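Local structure of cell wall surface anchor family protein (Streptococcus pneumoniae, 4OQ1) at residues 162-170 / 197-208; 103-113 / 123-131. The protein probably fixes the pneumococcal pilus to the cell wall, serving as the ancillary pilin at its base. The protein carries 3 engineered substitutions. All coordinates share one frame; numbering follows the deposited sequence.

How the contacts relate
Contact 2 (103-113 / 123-131) and contact 1 (162-170 / 197-208) belong to separate beta domains strung along one elongated chain. Contact 2 comes first in sequence and closes before contact 1 opens; their centres lie 45 Å apart and their nearest atoms about 24 Å, so they do not touch. Both are antiparallel pairings, but of different make: contact 2 is a regular strand pair with packed faces, near the N-terminal end, 40 Å from the chain centre, whereas contact 1, 8 Å from that centre, has just two bridged pairs and gives way to a loop gripped by side chains.

Contact 1. Residues 162-170 / 197-208; sequences RLEGVGFKL and GRTLYTDKNGEI
Arg162 opens the contact by reaching over the type I turn Asp203-Gly206, in a domain of prealbumin-like (CnaB) fold where the strand beginning at Gly167 pairs antiparallel with 200-201 and the loop before it packs on the rest of 197-208. Through a chain bent at chi2 (-61°), Arg162 NH1 donates to Asn205 O (2.9 Å) and to Glu207 OE2 in a salt bridge, both near the guanidinium plane; NH1 meets OE2 on that oxygen's anti side, tilted 27° from the carboxylate plane. Asp203 OD1 braces the same turn by accepting from Glu207 N. Leu163 O accepts from Thr202 OG1 at 2.5 Å, suspiciously short and of doubtful exact length. The stem of Glu164 lies against Asp203 O. Gly165 N, at a positive phi of 90°, donates to Thr202 O from above the carbonyl plane, and Val166 N donates to Thr202 OG1 (3.0 Å). Gly167 pairs with Tyr201, its CA 3.7 Å from Tyr201 CD2. Phe168 and Leu200 exchange two backbone bonds, while Phe168 CD1 meets Ile208 CD1 and the same ring packs on Phe220 of strand 216-224. Beyond this pair, a water accepts from Leu170 N and donates to Arg198 O at 2.6 Å.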
loop_
_atom_site.group_PDB
_atom_site.type_symbol
_atom_site.label_atom_id
_atom_site.label_comp_id
_atom_site.label_asym_id
_atom_site.label_seq_id
_atom_site.Cartn_x
_atom_site.Cartn_y
_atom_site.Cartn_z
ATOM N N ARG A 162 -14.724 2.515 12.741
ATOM C CA ARG A 162 -13.503 2.296 11.953
ATOM C C ARG A 162 -13.834 1.289 10.792
ATOM O O ARG A 162 -14.535 0.229 11.032
ATOM C CB ARG A 162 -12.427 1.740 12.924
ATOM C CG ARG A 162 -12.013 2.653 14.099
ATOM C CD ARG A 162 -11.443 3.906 13.523
ATOM N NE ARG A 162 -10.855 4.847 14.459
ATOM C CZ ARG A 162 -9.599 4.877 14.886
ATOM N NH1 ARG A 162 -8.760 3.927 14.581
ATOM N NH2 ARG A 162 -9.215 5.877 15.699
ATOM N N LEU A 163 -13.328 1.510 9.591
ATOM C CA LEU A 163 -13.625 0.636 8.413
ATOM C C LEU A 163 -12.415 -0.200 7.974
ATOM O O LEU A 163 -11.384 0.317 7.614
ATOM C CB LEU A 163 -14.181 1.447 7.250
ATOM C CG LEU A 163 -15.417 2.334 7.504
ATOM C CD1 LEU A 163 -15.839 3.077 6.208
ATOM C CD2 LEU A 163 -16.533 1.628 8.143
ATOM N N GLU A 164 -12.530 -1.552 8.075
ATOM C CA GLU A 164 -11.558 -2.442 7.637
ATOM C C GLU A 164 -11.713 -2.894 6.193
ATOM O O GLU A 164 -12.813 -3.073 5.668
ATOM C CB GLU A 164 -11.655 -3.708 8.609
ATOM C CG GLU A 164 -10.674 -4.745 8.289
ATOM C CD GLU A 164 -10.792 -5.936 9.251
ATOM O OE1 GLU A 164 -11.732 -6.019 10.050
ATOM O OE2 GLU A 164 -9.918 -6.810 9.199
ATOM N N GLY A 165 -10.583 -2.960 5.494
ATOM C CA GLY A 165 -10.507 -3.492 4.167
ATOM C C GLY A 165 -10.709 -2.494 3.048
ATOM O O GLY A 165 -10.888 -2.863 1.871
ATOM N N VAL A 166 -10.698 -1.235 3.377
ATOM C CA VAL A 166 -10.768 -0.213 2.291
ATOM C C VAL A 166 -9.356 -0.072 1.643
ATOM O O VAL A 166 -8.303 0.089 2.331
ATOM C CB VAL A 166 -11.209 1.102 2.910
ATOM C CG1 VAL A 166 -11.267 2.189 1.865
ATOM C CG2 VAL A 166 -12.575 1.022 3.526
ATOM N N GLY A 167 -9.292 -0.104 0.321
ATOM C CA GLY A 167 -8.016 -0.036 -0.427
ATOM C C GLY A 167 -7.642 1.364 -0.904
ATOM O O GLY A 167 -8.571 2.073 -1.384
ATOM N N PHE A 168 -6.361 1.738 -0.669
ATOM C CA PHE A 168 -5.804 3.058 -1.114
ATOM C C PHE A 168 -4.542 2.807 -1.936
ATOM O O PHE A 168 -3.855 1.801 -1.781
ATOM C CB PHE A 168 -5.466 3.917 0.083
ATOM C CG PHE A 168 -6.658 4.482 0.787
ATOM C CD1 PHE A 168 -7.287 3.815 1.726
ATOM C CD2 PHE A 168 -7.094 5.763 0.525
ATOM C CE1 PHE A 168 -8.369 4.381 2.420
ATOM C CE2 PHE A 168 -8.201 6.327 1.155
ATOM C CZ PHE A 168 -8.823 5.638 2.135
ATOM N N LYS A 169 -4.274 3.683 -2.906
ATOM C CA LYS A 169 -2.921 3.743 -3.438
ATOM C C LYS A 169 -2.304 5.032 -2.990
ATOM O O LYS A 169 -2.967 6.065 -2.718
ATOM C CB LYS A 169 -2.907 3.647 -4.984
ATOM C CG LYS A 169 -3.253 2.278 -5.508
ATOM C CD LYS A 169 -3.173 2.250 -7.035
ATOM C CE LYS A 169 -3.783 1.041 -7.722
ATOM N NZ LYS A 169 -3.240 -0.283 -7.290
ATOM N N LEU A 170 -0.995 4.969 -2.785
ATOM C CA LEU A 170 -0.184 6.083 -2.363
ATOM C C LEU A 170 0.659 6.611 -3.534
ATOM O O LEU A 170 1.399 5.896 -4.126
ATOM C CB LEU A 170 0.714 5.580 -1.308
ATOM C CG LEU A 170 1.721 6.538 -0.711
ATOM C CD1 LEU A 170 0.960 7.656 -0.014
ATOM C CD2 LEU A 170 2.599 5.763 0.300
ATOM N N GLY A 197 3.221 -1.194 -7.487
ATOM C CA GLY A 197 1.879 -1.507 -7.903
ATOM C C GLY A 197 0.861 -1.834 -6.831
ATOM O O GLY A 197 -0.129 -2.467 -7.166
ATOM N N ARG A 198 1.047 -1.442 -5.572
ATOM C CA ARG A 198 0.295 -2.120 -4.527
ATOM C C ARG A 198 -0.890 -1.261 -4.038
ATOM O O ARG A 198 -0.822 -0.022 -3.975
ATOM C CB ARG A 198 1.178 -2.532 -3.344
ATOM C CG ARG A 198 2.316 -3.463 -3.707
ATOM C CD ARG A 198 3.280 -3.687 -2.578
ATOM N NE ARG A 198 2.598 -4.251 -1.403
ATOM C CZ ARG A 198 3.116 -4.332 -0.165
ATOM N NH1 ARG A 198 4.356 -3.899 0.103
ATOM N NH2 ARG A 198 2.380 -4.823 0.815
ATOM N N THR A 199 -1.971 -1.953 -3.708
ATOM C CA THR A 199 -3.062 -1.371 -2.991
ATOM C C THR A 199 -2.825 -1.620 -1.561
ATOM O O THR A 199 -2.470 -2.744 -1.168
ATOM C CB THR A 199 -4.401 -1.927 -3.464
ATOM O OG1 THR A 199 -4.501 -1.616 -4.870
ATOM C CG2 THR A 199 -5.537 -1.273 -2.784
ATOM N N LEU A 200 -3.013 -0.574 -0.767
ATOM C CA LEU A 200 -2.826 -0.643 0.717
ATOM C C LEU A 200 -4.213 -0.761 1.332
ATOM O O LEU A 200 -5.099 0.003 1.007
ATOM C CB LEU A 200 -2.187 0.706 1.170
ATOM C CG LEU A 200 -0.842 1.253 0.711
ATOM C CD1 LEU A 200 -0.749 1.675 -0.751
ATOM C CD2 LEU A 200 -0.361 2.456 1.482
ATOM N N TYR A 201 -4.433 -1.643 2.337
ATOM C CA TYR A 201 -5.740 -1.856 2.862
ATOM C C TYR A 201 -5.780 -1.559 4.352
ATOM O O TYR A 201 -4.898 -1.985 5.080
ATOM C CB TYR A 201 -6.181 -3.405 2.703
ATOM C CG TYR A 201 -6.389 -3.779 1.264
ATOM C CD1 TYR A 201 -5.350 -4.291 0.541
ATOM C CD2 TYR A 201 -7.586 -3.536 0.628
ATOM C CE1 TYR A 201 -5.488 -4.589 -0.807
ATOM C CE2 TYR A 201 -7.759 -3.781 -0.749
ATOM C CZ TYR A 201 -6.747 -4.378 -1.449
ATOM O OH TYR A 201 -6.862 -4.608 -2.820
ATOM N N THR A 202 -6.819 -0.885 4.762
ATOM C CA THR A 202 -7.140 -0.621 6.190
ATOM C C THR A 202 -7.210 -1.877 6.965
ATOM O O THR A 202 -7.859 -2.820 6.476
ATOM C CB THR A 202 -8.345 0.306 6.431
ATOM O OG1 THR A 202 -9.647 -0.202 5.957
ATOM C CG2 THR A 202 -8.044 1.702 5.782
ATOM N N ASP A 203 -6.760 -1.796 8.229
ATOM C CA ASP A 203 -6.696 -2.971 9.140
ATOM C C ASP A 203 -7.941 -2.996 9.997
ATOM O O ASP A 203 -8.855 -2.232 9.781
ATOM C CB ASP A 203 -5.426 -2.989 10.012
ATOM C CG ASP A 203 -5.319 -1.788 10.966
ATOM O OD1 ASP A 203 -6.284 -1.064 11.208
ATOM O OD2 ASP A 203 -4.201 -1.542 11.455
ATOM N N LYS A 204 -8.022 -3.860 10.992
ATOM C CA LYS A 204 -9.254 -3.936 11.758
ATOM C C LYS A 204 -9.538 -2.657 12.501
ATOM O O LYS A 204 -10.637 -2.457 12.983
ATOM C CB LYS A 204 -9.280 -5.136 12.735
ATOM C CG LYS A 204 -8.394 -4.932 13.950
ATOM C CD LYS A 204 -8.580 -6.010 15.023
ATOM C CE LYS A 204 -7.414 -6.014 16.010
ATOM N NZ LYS A 204 -6.076 -6.143 15.343
ATOM N N ASN A 205 -8.532 -1.839 12.729
ATOM C CA ASN A 205 -8.792 -0.563 13.325
ATOM C C ASN A 205 -9.017 0.542 12.332
ATOM O O ASN A 205 -8.943 1.726 12.648
ATOM C CB ASN A 205 -7.691 -0.186 14.298
ATOM C CG ASN A 205 -7.530 -1.210 15.393
ATOM O OD1 ASN A 205 -6.473 -1.834 15.553
ATOM N ND2 ASN A 205 -8.535 -1.406 16.093
ATOM N N GLY A 206 -9.268 0.186 11.109
ATOM C CA GLY A 206 -9.374 1.216 10.090
ATOM C C GLY A 206 -8.099 1.911 9.693
ATOM O O GLY A 206 -8.182 3.014 9.093
ATOM N N GLU A 207 -6.919 1.356 10.042
ATOM C CA GLU A 207 -5.703 2.162 9.976
ATOM C C GLU A 207 -4.783 1.674 8.887
ATOM O O GLU A 207 -4.736 0.495 8.608
ATOM C CB GLU A 207 -4.954 2.305 11.299
ATOM C CG GLU A 207 -5.885 2.757 12.395
ATOM C CD GLU A 207 -5.241 2.989 13.739
ATOM O OE1 GLU A 207 -4.179 2.382 13.988
ATOM O OE2 GLU A 207 -5.894 3.676 14.564
ATOM N N ILE A 208 -4.159 2.619 8.200
ATOM C CA ILE A 208 -2.967 2.319 7.425
ATOM C C ILE A 208 -1.775 3.110 7.986
ATOM O O ILE A 208 -1.836 4.351 8.166
ATOM C CB ILE A 208 -3.150 2.593 5.934
ATOM C CG1 ILE A 208 -4.227 1.677 5.324
ATOM C CG2 ILE A 208 -1.857 2.422 5.152
ATOM C CD1 ILE A 208 -4.746 2.190 3.961
HETATM O O HOH W 1 0.179 2.326 -3.570
#

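Contact 2. Residues 103-113 / 123-131; sequences IPNGLYYVRSI and AEFLFEMTD
Tyr108 and Phe127 form a hydrogen-bonded pair at the middle of an antiparallel strand pair in the N-terminal domain's mixed beta sheet, in which 106-110 runs beside 123-129. Phe127 CG stands between its backbone N and carbonyl carbon (chi1 68°), which carries the ring across to the neighbouring strand, where it receives Tyr108 CB over one face, 3.8 Å from the ring centroid; the two rings are nearly parallel but slid apart, barely overlapping. Val110 CG2 meets the edge of the Phe127 ring at CE2 (3.6 Å), and Val110 CB sits over one face of the Phe125 ring. Met129 CG packs on Ile103 CG2 farther along this face. Leu126 lies on the other face, its CD2 on Tyr109 CD1 and its CD1 on Leu107 CD1. Paired backbone bonds at Gly106-Met129, Tyr108-Phe127 and Val110-Phe125 set this register.

Farther out, strand 28-33 packs on the Phe125 and Phe127 face through Leu32 and Leu30, while helix 66-73 covers Leu126. Tyr108 OH is tied back to Pro104 O (2.8 Å). Asn105 ND2 bonds Asp131 OD1 from above the carboxylate plane, and Asn105 OD1 turns to His28. At the far end Arg111 NH1 donates to Tyr109 OH, whereas Glu124, whose OE1 also bonds His74, lays OE2 over one guanidinium face in a long salt bridge, 3.7 Å from Arg111 NH2.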
loop_
_atom_site.group_PDB
_atom_site.type_symbol
_atom_site.label_atom_id
_atom_site.label_comp_id
_atom_site.label_asym_id
_atom_site.label_seq_id
_atom_site.Cartn_x
_atom_site.Cartn_y
_atom_site.Cartn_z
ATOM N N ILE A 103 41.355 -9.223 6.509
ATOM C CA ILE A 103 41.558 -8.142 7.452
ATOM C C ILE A 103 42.837 -8.378 8.323
ATOM O O ILE A 103 42.891 -9.330 9.124
ATOM C CB ILE A 103 40.318 -8.020 8.392
ATOM C CG1 ILE A 103 39.033 -7.933 7.539
ATOM C CG2 ILE A 103 40.507 -6.831 9.323
ATOM C CD1 ILE A 103 37.710 -7.821 8.354
ATOM N N PRO A 104 43.799 -7.453 8.255
ATOM C CA PRO A 104 45.031 -7.535 9.052
ATOM C C PRO A 104 44.722 -7.398 10.484
ATOM O O PRO A 104 43.610 -6.976 10.820
ATOM C CB PRO A 104 45.837 -6.323 8.571
ATOM C CG PRO A 104 45.331 -6.014 7.248
ATOM C CD PRO A 104 43.856 -6.281 7.374
ATOM N N ASN A 105 45.690 -7.661 11.353
ATOM C CA ASN A 105 45.515 -7.408 12.771
ATOM C C ASN A 105 45.281 -5.881 13.033
ATOM O O ASN A 105 45.864 -5.061 12.341
ATOM C CB ASN A 105 46.786 -7.770 13.488
ATOM C CG ASN A 105 46.822 -9.203 13.826
ATOM O OD1 ASN A 105 46.033 -9.983 13.313
ATOM N ND2 ASN A 105 47.666 -9.545 14.740
ATOM N N GLY A 106 44.447 -5.542 14.014
ATOM C CA GLY A 106 44.195 -4.140 14.317
ATOM C C GLY A 106 42.890 -3.886 15.049
ATOM O O GLY A 106 42.091 -4.790 15.271
ATOM N N LEU A 107 42.669 -2.628 15.469
ATOM C CA LEU A 107 41.465 -2.259 16.168
ATOM C C LEU A 107 40.779 -1.249 15.238
ATOM O O LEU A 107 41.371 -0.312 14.811
ATOM C CB LEU A 107 41.800 -1.653 17.509
ATOM C CG LEU A 107 40.656 -1.073 18.333
ATOM C CD1 LEU A 107 39.626 -2.111 18.688
ATOM C CD2 LEU A 107 41.202 -0.399 19.583
ATOM N N TYR A 108 39.564 -1.571 14.862
ATOM C CA TYR A 108 38.906 -0.963 13.718
ATOM C C TYR A 108 37.574 -0.333 14.144
ATOM O O TYR A 108 36.896 -0.863 14.972
ATOM C CB TYR A 108 38.689 -1.994 12.712
ATOM C CG TYR A 108 39.938 -2.519 12.079
ATOM C CD1 TYR A 108 40.560 -1.861 11.051
ATOM C CD2 TYR A 108 40.385 -3.817 12.419
ATOM C CE1 TYR A 108 41.701 -2.382 10.446
ATOM C CE2 TYR A 108 41.493 -4.387 11.804
ATOM C CZ TYR A 108 42.164 -3.667 10.827
ATOM O OH TYR A 108 43.243 -4.229 10.225
ATOM N N TYR A 109 37.266 0.873 13.637
ATOM C CA TYR A 109 36.007 1.510 13.904
ATOM C C TYR A 109 35.186 1.481 12.618
ATOM O O TYR A 109 35.710 1.770 11.523
ATOM C CB TYR A 109 36.287 3.006 14.257
ATOM C CG TYR A 109 35.110 3.874 14.392
ATOM C CD1 TYR A 109 34.099 3.591 15.324
ATOM C CD2 TYR A 109 35.052 5.086 13.732
ATOM C CE1 TYR A 109 32.979 4.446 15.461
ATOM C CE2 TYR A 109 33.950 5.905 13.828
ATOM C CZ TYR A 109 32.933 5.642 14.740
ATOM O OH TYR A 109 31.858 6.491 14.957
ATOM N N VAL A 110 33.898 1.178 12.755
ATOM C CA VAL A 110 32.914 1.138 11.612
ATOM C C VAL A 110 31.779 2.119 11.935
ATOM O O VAL A 110 31.376 2.250 13.097
ATOM C CB VAL A 110 32.322 -0.258 11.447
ATOM C CG1 VAL A 110 31.247 -0.355 10.360
ATOM C CG2 VAL A 110 33.441 -1.254 11.216
ATOM N N ARG A 111 31.371 2.861 10.926
ATOM C CA ARG A 111 30.217 3.724 10.981
ATOM C C ARG A 111 29.017 3.307 10.138
ATOM O O ARG A 111 27.877 3.699 10.423
ATOM C CB ARG A 111 30.651 5.091 10.522
ATOM C CG ARG A 111 31.066 5.970 11.700
ATOM C CD ARG A 111 31.363 7.419 11.334
ATOM N NE ARG A 111 30.193 8.274 11.461
ATOM C CZ ARG A 111 29.797 8.828 12.593
ATOM N NH1 ARG A 111 30.469 8.592 13.713
ATOM N NH2 ARG A 111 28.757 9.651 12.601
ATOM N N SER A 112 29.266 2.547 9.082
ATOM C CA SER A 112 28.258 2.053 8.175
ATOM C C SER A 112 28.608 0.665 7.655
ATOM O O SER A 112 29.741 0.457 7.240
ATOM C CB SER A 112 28.309 2.983 6.917
ATOM O OG SER A 112 27.273 2.670 6.006
ATOM N N ILE A 113 27.659 -0.263 7.657
ATOM C CA ILE A 113 27.825 -1.571 7.024
ATOM C C ILE A 113 27.411 -1.490 5.541
ATOM O O ILE A 113 28.086 -2.078 4.718
ATOM C CB ILE A 113 27.070 -2.604 7.737
ATOM C CG1 ILE A 113 27.672 -2.703 9.126
ATOM C CG2 ILE A 113 27.135 -3.963 7.019
ATOM C CD1 ILE A 113 27.056 -3.693 10.059
ATOM N N ALA A 123 25.746 1.678 11.412
ATOM C CA ALA A 123 26.143 0.900 12.539
ATOM C C ALA A 123 27.531 1.380 13.061
ATOM O O ALA A 123 28.507 1.345 12.360
ATOM C CB ALA A 123 26.197 -0.557 12.150
ATOM N N GLU A 124 27.587 1.745 14.313
ATOM C CA GLU A 124 28.760 2.225 14.920
ATOM C C GLU A 124 29.292 1.292 15.933
ATOM O O GLU A 124 28.653 1.129 16.991
ATOM C CB GLU A 124 28.474 3.518 15.559
ATOM C CG GLU A 124 28.093 4.555 14.463
ATOM C CD GLU A 124 27.660 5.933 15.041
ATOM O OE1 GLU A 124 27.786 6.161 16.250
ATOM O OE2 GLU A 124 27.208 6.767 14.229
ATOM N N PHE A 125 30.455 0.701 15.621
ATOM C CA PHE A 125 31.051 -0.221 16.568
ATOM C C PHE A 125 32.547 -0.339 16.342
ATOM O O PHE A 125 33.097 0.103 15.285
ATOM C CB PHE A 125 30.385 -1.602 16.488
ATOM C CG PHE A 125 30.424 -2.223 15.121
ATOM C CD1 PHE A 125 29.530 -1.886 14.106
ATOM C CD2 PHE A 125 31.396 -3.159 14.824
ATOM C CE1 PHE A 125 29.653 -2.455 12.863
ATOM C CE2 PHE A 125 31.486 -3.737 13.594
ATOM C CZ PHE A 125 30.593 -3.424 12.622
ATOM N N LEU A 126 33.193 -1.064 17.244
ATOM C CA LEU A 126 34.581 -1.375 17.036
ATOM C C LEU A 126 34.653 -2.861 16.938
ATOM O O LEU A 126 33.836 -3.556 17.516
ATOM C CB LEU A 126 35.416 -1.004 18.281
ATOM C CG LEU A 126 35.586 0.407 18.799
ATOM C CD1 LEU A 126 36.654 0.456 19.869
ATOM C CD2 LEU A 126 35.973 1.280 17.666
ATOM N N PHE A 127 35.625 -3.307 16.198
ATOM C CA PHE A 127 36.059 -4.690 16.301
ATOM C C PHE A 127 37.602 -4.842 16.377
ATOM O O PHE A 127 38.332 -4.076 15.784
ATOM C CB PHE A 127 35.420 -5.538 15.176
ATOM C CG PHE A 127 35.878 -5.244 13.783
ATOM C CD1 PHE A 127 36.959 -5.926 13.224
ATOM C CD2 PHE A 127 35.289 -4.227 13.063
ATOM C CE1 PHE A 127 37.362 -5.719 11.913
ATOM C CE2 PHE A 127 35.719 -3.945 11.762
ATOM C CZ PHE A 127 36.763 -4.664 11.196
ATOM N N GLU A 128 38.080 -5.973 16.926
ATOM C CA GLU A 128 39.528 -6.105 17.083
ATOM C C GLU A 128 39.916 -7.473 16.545
ATOM O O GLU A 128 39.262 -8.468 16.880
ATOM C CB GLU A 128 39.909 -5.901 18.530
ATOM C CG GLU A 128 41.399 -6.124 18.750
ATOM C CD GLU A 128 41.834 -5.919 20.153
ATOM O OE1 GLU A 128 42.646 -5.026 20.344
ATOM O OE2 GLU A 128 41.365 -6.633 21.065
ATOM N N MET A 129 40.892 -7.458 15.615
ATOM C CA MET A 129 41.627 -8.657 15.169
ATOM C C MET A 129 43.028 -8.795 15.852
ATOM O O MET A 129 43.859 -7.952 15.733
ATOM C CB MET A 129 41.776 -8.493 13.666
ATOM C CG MET A 129 40.406 -8.503 12.966
ATOM S SD MET A 129 39.479 -10.016 13.334
ATOM C CE MET A 129 38.348 -9.932 11.925
ATOM N N THR A 130 43.257 -9.882 16.575
ATOM C CA THR A 130 44.593 -10.141 17.098
ATOM C C THR A 130 45.080 -11.519 16.637
ATOM O O THR A 130 44.312 -12.275 16.069
ATOM C CB THR A 130 44.577 -10.071 18.615
ATOM O OG1 THR A 130 43.912 -11.207 19.128
ATOM C CG2 THR A 130 43.877 -8.874 19.082
ATOM N N ASP A 131 46.365 -11.857 16.839
ATOM C CA ASP A 131 46.825 -13.224 16.434
ATOM C C ASP A 131 46.065 -14.286 17.212
ATOM O O ASP A 131 46.135 -15.440 16.827
ATOM C CB ASP A 131 48.358 -13.442 16.609
ATOM C CG ASP A 131 49.189 -12.767 15.493
ATOM O OD1 ASP A 131 48.586 -12.447 14.479
ATOM O OD2 ASP A 131 50.435 -12.559 15.622
HETATM O O HOH W 2 30.500 6.077 17.037
HETATM O O HOH W 3 26.436 5.760 11.661
#